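Side-chain contact in rRNA N-glycosidase (Bougainvillea spectabilis, PDB 3CTK), which belongs to the ribosome-inactivating protein family, toxins known from many plants and some bacteria: residues V123-L128 and N193-W198. Numbering follows the deposited sequence.
Sequences VDRKDL and NLENNW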
loop_
_atom_site.group_PDB
_atom_site.type_symbol
_atom_site.label_atom_id
_atom_site.label_comp_id
_atom_site.label_asym_id
_atom_site.label_seq_id
_atom_site.Cartn_x
_atom_site.Cartn_y
_atom_site.Cartn_z
ATOM N N VAL A 123 -16.149 7.451 -5.013
ATOM C CA VAL A 123 -15.239 8.562 -5.264
ATOM C C VAL A 123 -13.960 7.998 -5.874
ATOM O O VAL A 123 -13.423 6.998 -5.399
ATOM C CB VAL A 123 -14.894 9.329 -3.961
ATOM C CG1 VAL A 123 -14.194 8.409 -2.978
ATOM C CG2 VAL A 123 -14.015 10.540 -4.285
ATOM N N ASP A 124 -13.479 8.636 -6.935
ATOM C CA ASP A 124 -12.271 8.165 -7.597
ATOM C C ASP A 124 -10.996 8.650 -6.904
ATOM O O ASP A 124 -11.007 9.659 -6.196
ATOM C CB ASP A 124 -12.273 8.610 -9.059
ATOM C CG ASP A 124 -12.038 7.455 -10.011
ATOM O OD1 ASP A 124 -10.956 6.829 -9.934
ATOM O OD2 ASP A 124 -12.939 7.166 -10.825
ATOM N N ARG A 125 -9.898 7.924 -7.118
ATOM C CA ARG A 125 -8.615 8.265 -6.508
ATOM C C ARG A 125 -8.193 9.720 -6.701
ATOM O O ARG A 125 -7.686 10.353 -5.776
ATOM C CB ARG A 125 -7.507 7.359 -7.055
ATOM C CG ARG A 125 -7.489 5.946 -6.498
ATOM C CD ARG A 125 -6.376 5.136 -7.158
ATOM N NE ARG A 125 -6.730 4.734 -8.517
ATOM C CZ ARG A 125 -5.868 4.271 -9.416
ATOM N NH1 ARG A 125 -4.580 4.150 -9.115
ATOM N NH2 ARG A 125 -6.299 3.908 -10.617
ATOM N N LYS A 126 -8.398 10.250 -7.901
ATOM C CA LYS A 126 -8.001 11.623 -8.189
ATOM C C LYS A 126 -8.748 12.667 -7.362
ATOM O O LYS A 126 -8.264 13.789 -7.203
ATOM C CB LYS A 126 -8.181 11.928 -9.677
ATOM C CG LYS A 126 -9.629 12.039 -10.121
ATOM C CD LYS A 126 -9.723 12.393 -11.596
ATOM C CE LYS A 126 -11.168 12.587 -12.022
ATOM N NZ LYS A 126 -11.975 11.352 -11.833
ATOM N N ASP A 127 -9.915 12.301 -6.833
ATOM C CA ASP A 127 -10.722 13.227 -6.037
ATOM C C ASP A 127 -10.694 12.984 -4.530
ATOM O O ASP A 127 -11.283 13.753 -3.768
ATOM C CB ASP A 127 -12.183 13.196 -6.504
ATOM C CG ASP A 127 -12.331 13.523 -7.972
ATOM O OD1 ASP A 127 -11.715 14.512 -8.415
ATOM O OD2 ASP A 127 -13.066 12.800 -8.679
ATOM N N LEU A 128 -10.021 11.925 -4.096
ATOM C CA LEU A 128 -9.956 11.607 -2.673
ATOM C C LEU A 128 -8.678 12.134 -2.024
ATOM O O LEU A 128 -7.573 11.739 -2.395
ATOM C CB LEU A 128 -10.053 10.092 -2.467
ATOM C CG LEU A 128 -10.146 9.612 -1.016
ATOM C CD1 LEU A 128 -11.415 10.162 -0.377
ATOM C CD2 LEU A 128 -10.157 8.089 -0.978
ATOM N N ASN A 193 -0.289 7.082 -12.084
ATOM C CA ASN A 193 0.312 6.280 -13.147
ATOM C C ASN A 193 1.229 5.195 -12.581
ATOM O O ASN A 193 1.194 4.046 -13.028
ATOM C CB ASN A 193 1.101 7.176 -14.105
ATOM C CG ASN A 193 1.627 6.418 -15.304
ATOM O OD1 ASN A 193 0.855 5.901 -16.113
ATOM N ND2 ASN A 193 2.945 6.344 -15.425
ATOM N N LEU A 194 2.052 5.558 -11.602
ATOM C CA LEU A 194 2.958 4.592 -10.986
ATOM C C LEU A 194 2.153 3.490 -10.303
ATOM O O LEU A 194 2.488 2.308 -10.410
ATOM C CB LEU A 194 3.879 5.294 -9.974
ATOM C CG LEU A 194 4.936 6.236 -10.577
ATOM C CD1 LEU A 194 5.658 6.985 -9.478
ATOM C CD2 LEU A 194 5.929 5.436 -11.405
ATOM N N GLU A 195 1.085 3.876 -9.609
ATOM C CA GLU A 195 0.230 2.906 -8.931
ATOM C C GLU A 195 -0.326 1.885 -9.926
ATOM O O GLU A 195 -0.430 0.697 -9.618
ATOM C CB GLU A 195 -0.937 3.615 -8.230
ATOM C CG GLU A 195 -0.536 4.473 -7.036
ATOM C CD GLU A 195 -1.725 5.179 -6.398
ATOM O OE1 GLU A 195 -2.863 4.982 -6.882
ATOM O OE2 GLU A 195 -1.522 5.932 -5.416
ATOM N N ASN A 196 -0.676 2.352 -11.119
ATOM C CA ASN A 196 -1.232 1.474 -12.141
ATOM C C ASN A 196 -0.201 0.624 -12.874
ATOM O O ASN A 196 -0.577 -0.293 -13.607
ATOM C CB ASN A 196 -2.001 2.279 -13.199
ATOM C CG ASN A 196 -3.154 3.078 -12.619
ATOM O OD1 ASN A 196 -3.779 2.677 -11.638
ATOM N ND2 ASN A 196 -3.454 4.212 -13.246
ATOM N N ASN A 197 1.086 0.911 -12.685
ATOM C CA ASN A 197 2.122 0.173 -13.405
ATOM C C ASN A 197 3.249 -0.476 -12.608
ATOM O O ASN A 197 4.307 -0.767 -13.168
ATOM C CB ASN A 197 2.758 1.080 -14.464
ATOM C CG ASN A 197 1.795 1.457 -15.565
ATOM O OD1 ASN A 197 1.155 2.510 -15.520
ATOM N ND2 ASN A 197 1.675 0.593 -16.561
ATOM N N TRP A 198 3.040 -0.730 -11.323
ATOM C CA TRP A 198 4.099 -1.339 -10.521
ATOM C C TRP A 198 4.618 -2.646 -11.115
ATOM O O TRP A 198 5.831 -2.845 -11.229
ATOM C CB TRP A 198 3.605 -1.590 -9.099
ATOM C CG TRP A 198 4.656 -2.145 -8.191
ATOM C CD1 TRP A 198 5.852 -1.568 -7.872
ATOM C CD2 TRP A 198 4.582 -3.360 -7.438
ATOM N NE1 TRP A 198 6.526 -2.344 -6.961
ATOM C CE2 TRP A 198 5.769 -3.452 -6.677
ATOM C CE3 TRP A 198 3.626 -4.381 -7.330
ATOM C CZ2 TRP A 198 6.026 -4.524 -5.815
ATOM C CZ3 TRP A 198 3.880 -5.447 -6.472
ATOM C CH2 TRP A 198 5.073 -5.508 -5.726
#
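With CG set beside its own backbone N (chi1 -76°) and the chain bending once, at chi3, Arg-125 reaches out of the loop between helices 114-121 and 132-142 and turns the edge of its guanidinium toward Glu-195 and Asn-196 of segment 193-198. There Glu-195, extended beyond CG, runs past it in the opposite direction, and the two flat groups lie nearly coplanar, 19° apart. Arg-125 NH1 meets Glu-195 OE1 at 2.9 Å, a hydrogen-bonded salt bridge in which the nitrogen comes in almost along the C-O bond of that oxygen. Arg-125 CD passes the same oxygen at 3.5 Å.

Asn-196 comes at the far end of the guanidinium. Its OD1 is held by both terminal nitrogens, Arg-125 NH1 and Arg-125 NH2, each 3.0 Å away. NH2 uses a lone pair in the carbonyl plane, whereas NH1 is tilted 35° out of it; the amide stands steeply to the guanidinium. Both acceptor oxygens nevertheless lie close to the guanidinium plane, at its edge. Tyr-114 of helix 114-121 adds a cation-pi contact to Arg-125, and Gln-161 of helix 149-168 also touches this side chain.

Within the ribosome-inactivating protein fold, this polar bridge joins the loop after helix 114-121 to helix 189-196 alongside helix 149-168, where Glu-195 also touches Glu-165. The backbones stay well apart, with Arg-125 CA 10.6 Å from Glu-195 CA, and one long side chain spans the gap. Three bonds from two nitrogens fix the rotation of the guanidinium, with NH1 shared between a buried carboxylate and an amide oxygen.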